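Local coordinates for siderophore-interacting protein (Aeromonas hydrophila, PDB 6K2L) that binds FAD and, as in related siderophore-interacting proteins, probably reduces ferric siderophores so that their iron is released inside the cell, at residues 9-14 against 33-38; 138-143 against 208-213. The protein carries 1 engineered substitution. All coordinates share one frame; numbering follows the deposited sequence.

Contact 1: 9-14 against 33-38; sequences RPRLLT and PELADY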
loop_
_atom_site.group_PDB
_atom_site.type_symbol
_atom_site.label_atom_id
_atom_site.label_comp_id
_atom_site.label_asym_id
_atom_site.label_seq_id
_atom_site.Cartn_x
_atom_site.Cartn_y
_atom_site.Cartn_z
ATOM N N ARG A 9 -4.229 17.958 9.837
ATOM C CA ARG A 9 -5.418 18.413 10.544
ATOM C C ARG A 9 -6.452 17.285 10.662
ATOM O O ARG A 9 -6.520 16.379 9.819
ATOM C CB ARG A 9 -6.039 19.609 9.816
ATOM C CG ARG A 9 -6.747 19.225 8.525
ATOM C CD ARG A 9 -6.989 20.388 7.594
ATOM N NE ARG A 9 -7.639 19.969 6.349
ATOM C CZ ARG A 9 -6.995 19.566 5.254
ATOM N NH1 ARG A 9 -5.674 19.508 5.246
ATOM N NH2 ARG A 9 -7.674 19.202 4.166
ATOM N N PRO A 10 -7.271 17.316 11.706
ATOM C CA PRO A 10 -8.398 16.383 11.760
ATOM C C PRO A 10 -9.372 16.703 10.640
ATOM O O PRO A 10 -9.611 17.868 10.318
ATOM C CB PRO A 10 -9.015 16.626 13.147
ATOM C CG PRO A 10 -8.510 17.961 13.576
ATOM C CD PRO A 10 -7.191 18.181 12.897
ATOM N N ARG A 11 -9.913 15.655 10.024
ATOM C CA ARG A 11 -10.883 15.812 8.949
ATOM C C ARG A 11 -12.188 15.119 9.305
ATOM O O ARG A 11 -12.188 14.040 9.909
ATOM C CB ARG A 11 -10.359 15.250 7.634
ATOM C CG ARG A 11 -9.129 15.922 7.138
ATOM C CD ARG A 11 -8.345 14.918 6.397
ATOM N NE ARG A 11 -7.445 15.495 5.398
ATOM C CZ ARG A 11 -6.159 15.725 5.619
ATOM N NH1 ARG A 11 -5.643 15.450 6.821
ATOM N NH2 ARG A 11 -5.395 16.212 4.642
ATOM N N LEU A 12 -13.292 15.749 8.931
ATOM C CA LEU A 12 -14.612 15.169 9.111
ATOM C C LEU A 12 -14.997 14.491 7.809
ATOM O O LEU A 12 -15.080 15.154 6.773
ATOM C CB LEU A 12 -15.640 16.232 9.491
ATOM C CG LEU A 12 -16.927 15.682 10.122
ATOM C CD1 LEU A 12 -16.666 15.093 11.524
ATOM C CD2 LEU A 12 -18.015 16.768 10.171
ATOM N N LEU A 13 -15.183 13.175 7.849
ATOM C CA LEU A 13 -15.542 12.412 6.666
ATOM C C LEU A 13 -16.979 11.942 6.781
ATOM O O LEU A 13 -17.556 11.895 7.877
ATOM C CB LEU A 13 -14.613 11.207 6.462
ATOM C CG LEU A 13 -13.135 11.446 6.796
ATOM C CD1 LEU A 13 -12.334 10.153 6.812
ATOM C CD2 LEU A 13 -12.565 12.405 5.809
ATOM N N THR A 14 -17.542 11.582 5.631
ATOM C CA THR A 14 -18.896 11.072 5.533
ATOM C C THR A 14 -18.846 9.612 5.090
ATOM O O THR A 14 -17.989 9.218 4.289
ATOM C CB THR A 14 -19.709 11.926 4.544
ATOM O OG1 THR A 14 -19.781 13.279 5.019
ATOM C CG2 THR A 14 -21.127 11.384 4.343
ATOM N N PRO A 33 -13.712 15.503 0.217
ATOM C CA PRO A 33 -12.714 16.226 -0.585
ATOM C C PRO A 33 -11.486 16.623 0.216
ATOM O O PRO A 33 -10.427 16.858 -0.377
ATOM C CB PRO A 33 -13.496 17.449 -1.084
ATOM C CG PRO A 33 -14.936 16.958 -1.109
ATOM C CD PRO A 33 -15.048 16.117 0.127
ATOM N N GLU A 34 -11.588 16.671 1.540
ATOM C CA GLU A 34 -10.435 16.862 2.410
ATOM C C GLU A 34 -9.458 15.680 2.406
ATOM O O GLU A 34 -8.418 15.757 3.077
ATOM C CB GLU A 34 -10.931 17.096 3.834
ATOM C CG GLU A 34 -11.035 18.544 4.238
ATOM C CD GLU A 34 -11.491 18.675 5.670
ATOM O OE1 GLU A 34 -12.643 18.258 5.970
ATOM O OE2 GLU A 34 -10.683 19.160 6.499
ATOM N N LEU A 35 -9.769 14.579 1.713
ATOM C CA LEU A 35 -8.844 13.452 1.641
ATOM C C LEU A 35 -7.792 13.618 0.548
ATOM O O LEU A 35 -6.858 12.811 0.487
ATOM C CB LEU A 35 -9.615 12.147 1.417
ATOM C CG LEU A 35 -10.413 11.702 2.647
ATOM C CD1 LEU A 35 -11.084 10.368 2.404
ATOM C CD2 LEU A 35 -9.498 11.670 3.873
ATOM N N ALA A 36 -7.906 14.662 -0.282
ATOM C CA ALA A 36 -7.028 14.823 -1.436
ATOM C C ALA A 36 -5.565 15.021 -1.031
ATOM O O ALA A 36 -4.658 14.514 -1.697
ATOM C CB ALA A 36 -7.519 15.994 -2.286
ATOM N N ASP A 37 -5.304 15.738 0.057
ATOM C CA ASP A 37 -3.932 15.909 0.524
ATOM C C ASP A 37 -3.592 15.002 1.710
ATOM O O ASP A 37 -2.563 15.210 2.368
ATOM C CB ASP A 37 -3.683 17.367 0.898
ATOM C CG ASP A 37 -4.723 17.891 1.836
ATOM O OD1 ASP A 37 -5.690 17.143 2.062
ATOM O OD2 ASP A 37 -4.593 19.029 2.338
ATOM N N TYR A 38 -4.429 14.018 1.999
ATOM C CA TYR A 38 -4.173 13.128 3.124
ATOM C C TYR A 38 -2.913 12.315 2.853
ATOM O O TYR A 38 -2.764 11.773 1.753
ATOM C CB TYR A 38 -5.373 12.199 3.344
ATOM C CG TYR A 38 -5.379 11.509 4.690
ATOM C CD1 TYR A 38 -5.854 12.151 5.820
ATOM C CD2 TYR A 38 -4.916 10.207 4.825
ATOM C CE1 TYR A 38 -5.858 11.515 7.047
ATOM C CE2 TYR A 38 -4.913 9.571 6.035
ATOM C CZ TYR A 38 -5.386 10.223 7.144
ATOM O OH TYR A 38 -5.370 9.601 8.374
#
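A salt-bridge network joins the start of the first barrel strand, 11-20, to the loop that follows strand 25-31, in the antiparallel barrel. Two guanidinium groups that face each other, offset, carry it: the CZ of Arg11 lies 3.7 Å off the guanidinium plane of Arg9, displaced toward the rim. Glu34 OE2 and Asp37 OD2 sit at the edge of Arg9, Glu34 O and Asp37 OD1 at that of Arg11. The side chain of Arg9, extended from CG to NE, sends NE to the anti lone pair of Glu34 OE2 (3.2 Å), with the two planar groups nearly coplanar. Its NH1 reaches Asp37 OD2 at 3.1 Å, while Pro6 O takes a second bond from the same nitrogen.

Arg11, bent at chi2 (149°), lies deeper. Its NE donates to Glu34 O at 2.5 Å, almost straight (168°) but from above the carbonyl plane. NH2 bonds Asp37 OD1 at 2.8 Å, again from above the carboxylate plane, and NH1 is held by Val7 O. Across its other face stands Tyr38, whose CD1 approaches NH1 to 3.5 Å with the planes 79° apart. The Asp37 carboxylate, shared by both arginines, and the nearby Glu34 would probably offset the repulsion of the like charges. Further along the strand, Leu13 CD2 meets Leu35 CD2 at 3.7 Å. The whole is a four-residue salt-bridge network, with Asp37 carried by the type I turn Leu35 to Tyr38, in a flavoprotein beta barrel.

Contact 2: 138-143 against 208-213; sequences HYYMVG and PLEEQQ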
loop_
_atom_site.group_PDB
_atom_site.type_symbol
_atom_site.label_atom_id
_atom_site.label_comp_id
_atom_site.label_asym_id
_atom_site.label_seq_id
_atom_site.Cartn_x
_atom_site.Cartn_y
_atom_site.Cartn_z
ATOM N N HIS A 138 11.376 -13.285 6.753
ATOM C CA HIS A 138 10.438 -14.086 7.518
ATOM C C HIS A 138 9.490 -13.172 8.291
ATOM O O HIS A 138 9.897 -12.121 8.797
ATOM C CB HIS A 138 11.199 -15.015 8.445
ATOM C CG HIS A 138 11.911 -16.111 7.714
ATOM N ND1 HIS A 138 13.158 -15.937 7.147
ATOM C CD2 HIS A 138 11.548 -17.389 7.448
ATOM C CE1 HIS A 138 13.521 -17.054 6.544
ATOM N NE2 HIS A 138 12.569 -17.954 6.723
ATOM N N TYR A 139 8.219 -13.561 8.357
ATOM C CA TYR A 139 7.174 -12.777 9.014
ATOM C C TYR A 139 6.347 -13.672 9.932
ATOM O O TYR A 139 5.811 -14.697 9.498
ATOM C CB TYR A 139 6.257 -12.117 7.992
ATOM C CG TYR A 139 6.887 -11.006 7.218
ATOM C CD1 TYR A 139 7.055 -9.747 7.780
ATOM C CD2 TYR A 139 7.296 -11.210 5.900
ATOM C CE1 TYR A 139 7.627 -8.725 7.061
ATOM C CE2 TYR A 139 7.887 -10.201 5.155
ATOM C CZ TYR A 139 8.050 -8.955 5.733
ATOM O OH TYR A 139 8.612 -7.934 4.980
ATOM N N TYR A 140 6.216 -13.279 11.188
ATOM C CA TYR A 140 5.480 -14.071 12.169
ATOM C C TYR A 140 4.488 -13.158 12.858
ATOM O O TYR A 140 4.894 -12.282 13.631
ATOM C CB TYR A 140 6.419 -14.702 13.192
ATOM C CG TYR A 140 7.512 -15.510 12.566
ATOM C CD1 TYR A 140 7.269 -16.792 12.086
ATOM C CD2 TYR A 140 8.784 -14.980 12.424
ATOM C CE1 TYR A 140 8.289 -17.541 11.503
ATOM C CE2 TYR A 140 9.790 -15.703 11.850
ATOM C CZ TYR A 140 9.547 -16.973 11.380
ATOM O OH TYR A 140 10.593 -17.645 10.813
ATOM N N MET A 141 3.194 -13.397 12.627
ATOM C CA MET A 141 2.165 -12.420 12.927
ATOM C C MET A 141 1.043 -13.128 13.686
ATOM O O MET A 141 0.633 -14.224 13.302
ATOM C CB MET A 141 1.670 -11.815 11.612
ATOM C CG MET A 141 2.735 -10.946 10.859
ATOM S SD MET A 141 1.920 -10.018 9.554
ATOM C CE MET A 141 3.146 -10.060 8.194
ATOM N N VAL A 142 0.534 -12.518 14.756
ATOM C CA VAL A 142 -0.612 -13.062 15.483
ATOM C C VAL A 142 -1.595 -11.926 15.716
ATOM O O VAL A 142 -1.188 -10.773 15.910
ATOM C CB VAL A 142 -0.196 -13.744 16.817
ATOM C CG1 VAL A 142 -1.397 -14.126 17.631
ATOM C CG2 VAL A 142 0.670 -15.001 16.575
ATOM N N GLY A 143 -2.890 -12.236 15.647
ATOM C CA GLY A 143 -3.883 -11.242 16.016
ATOM C C GLY A 143 -5.276 -11.835 16.100
ATOM O O GLY A 143 -5.479 -13.045 15.955
ATOM N N PRO A 208 9.162 -23.530 14.575
ATOM C CA PRO A 208 10.533 -23.008 14.534
ATOM C C PRO A 208 10.569 -21.605 13.937
ATOM O O PRO A 208 10.035 -21.357 12.855
ATOM C CB PRO A 208 11.264 -24.015 13.643
ATOM C CG PRO A 208 10.187 -24.560 12.757
ATOM C CD PRO A 208 8.956 -24.629 13.620
ATOM N N LEU A 209 11.230 -20.692 14.636
ATOM C CA LEU A 209 11.271 -19.294 14.248
ATOM C C LEU A 209 12.689 -18.897 13.858
ATOM O O LEU A 209 13.659 -19.279 14.518
ATOM C CB LEU A 209 10.770 -18.394 15.390
ATOM C CG LEU A 209 9.419 -18.764 16.015
ATOM C CD1 LEU A 209 9.251 -18.086 17.363
ATOM C CD2 LEU A 209 8.272 -18.433 15.073
ATOM N N GLU A 210 12.800 -18.127 12.787
ATOM C CA GLU A 210 14.058 -17.509 12.418
ATOM C C GLU A 210 14.298 -16.264 13.252
ATOM O O GLU A 210 13.425 -15.396 13.340
ATOM C CB GLU A 210 14.028 -17.147 10.945
ATOM C CG GLU A 210 13.902 -18.384 10.081
ATOM C CD GLU A 210 15.219 -19.140 9.963
ATOM O OE1 GLU A 210 16.279 -18.479 10.127
ATOM O OE2 GLU A 210 15.183 -20.376 9.702
ATOM N N GLU A 211 15.476 -16.166 13.865
ATOM C CA GLU A 211 15.790 -14.973 14.631
ATOM C C GLU A 211 16.513 -13.927 13.814
ATOM O O GLU A 211 16.614 -12.783 14.269
ATOM C CB GLU A 211 16.621 -15.315 15.873
ATOM C CG GLU A 211 18.051 -15.706 15.585
ATOM C CD GLU A 211 18.692 -16.366 16.791
ATOM O OE1 GLU A 211 19.005 -15.642 17.763
ATOM O OE2 GLU A 211 18.864 -17.607 16.772
ATOM N N GLN A 212 17.015 -14.273 12.635
ATOM C CA GLN A 212 17.703 -13.310 11.785
ATOM C C GLN A 212 16.830 -12.959 10.588
ATOM O O GLN A 212 16.118 -13.813 10.053
ATOM C CB GLN A 212 19.067 -13.829 11.300
ATOM C CG GLN A 212 19.981 -14.376 12.388
ATOM C CD GLN A 212 20.473 -13.317 13.372
ATOM O OE1 GLN A 212 20.335 -12.102 13.141
ATOM N NE2 GLN A 212 21.050 -13.780 14.491
ATOM N N GLN A 213 16.888 -11.696 10.183
ATOM C CA GLN A 213 16.131 -11.190 9.040
ATOM C C GLN A 213 14.651 -11.529 9.147
ATOM O O GLN A 213 14.037 -12.023 8.199
ATOM C CB GLN A 213 16.698 -11.715 7.730
ATOM C CG GLN A 213 16.715 -10.667 6.640
ATOM C CD GLN A 213 17.779 -10.946 5.619
ATOM O OE1 GLN A 213 18.787 -11.599 5.918
ATOM N NE2 GLN A 213 17.566 -10.468 4.397
#
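His138 and Tyr140 both carry CG anti to the carbonyl carbon, and as alternate residues of strand 138-144 they send their rings to the same side, against the loop that leads into strand 214-218. Glu210 has the same first torsion (chi1 -63°), which sets its CG squarely over the imidazole, and the bend at chi2 (-77°) then turns the carboxylate. The carbon stands 3.6 Å from the centroid of the His138 ring, a CH-pi contact made by the aliphatic part of an acidic side chain. Next to it, Leu209 CD2 lies over one face of Tyr140, 3.8 Å from the ring centroid and shifted toward the CD1 edge.

The phenol oxygen serves as acceptor. Glu210 N donates to Tyr140 OH at 3.0 Å along a nearly straight line (170°), so the tip of the tyrosine side chain holds the loop backbone at Glu210. At the far end of the loop, His138 N donates to Gln213 O at 3.3 Å, in the carbonyl plane. Ring of Phe216 and side chain of Phe204 also meet Tyr140. The carboxylate of Glu210 does not bond the imidazole, Glu210 OE2 staying 4.6 Å from His138 NE2, yet its negative charge might still favour protonation of the histidine.

The two contacts belong to different halves of the chain, on opposite sides of its centre, with centres about 36 Å apart and nearest atoms about 21 Å apart; they share no strand or loop. Contact 1 belongs to the antiparallel barrel and is partly buried, with Tyr38 about 12 Å from the FAD. Contact 2 lies at the surface of the parallel sheet, where the loop after helix 198-205 returns to the strand beside 138-144. Each fastens a loop to a strand, but by different means: charge dominates at 9-14 against 33-38, whereas 138-143 against 208-213 relies on ring faces and two hydrogen bonds to uncharged groups.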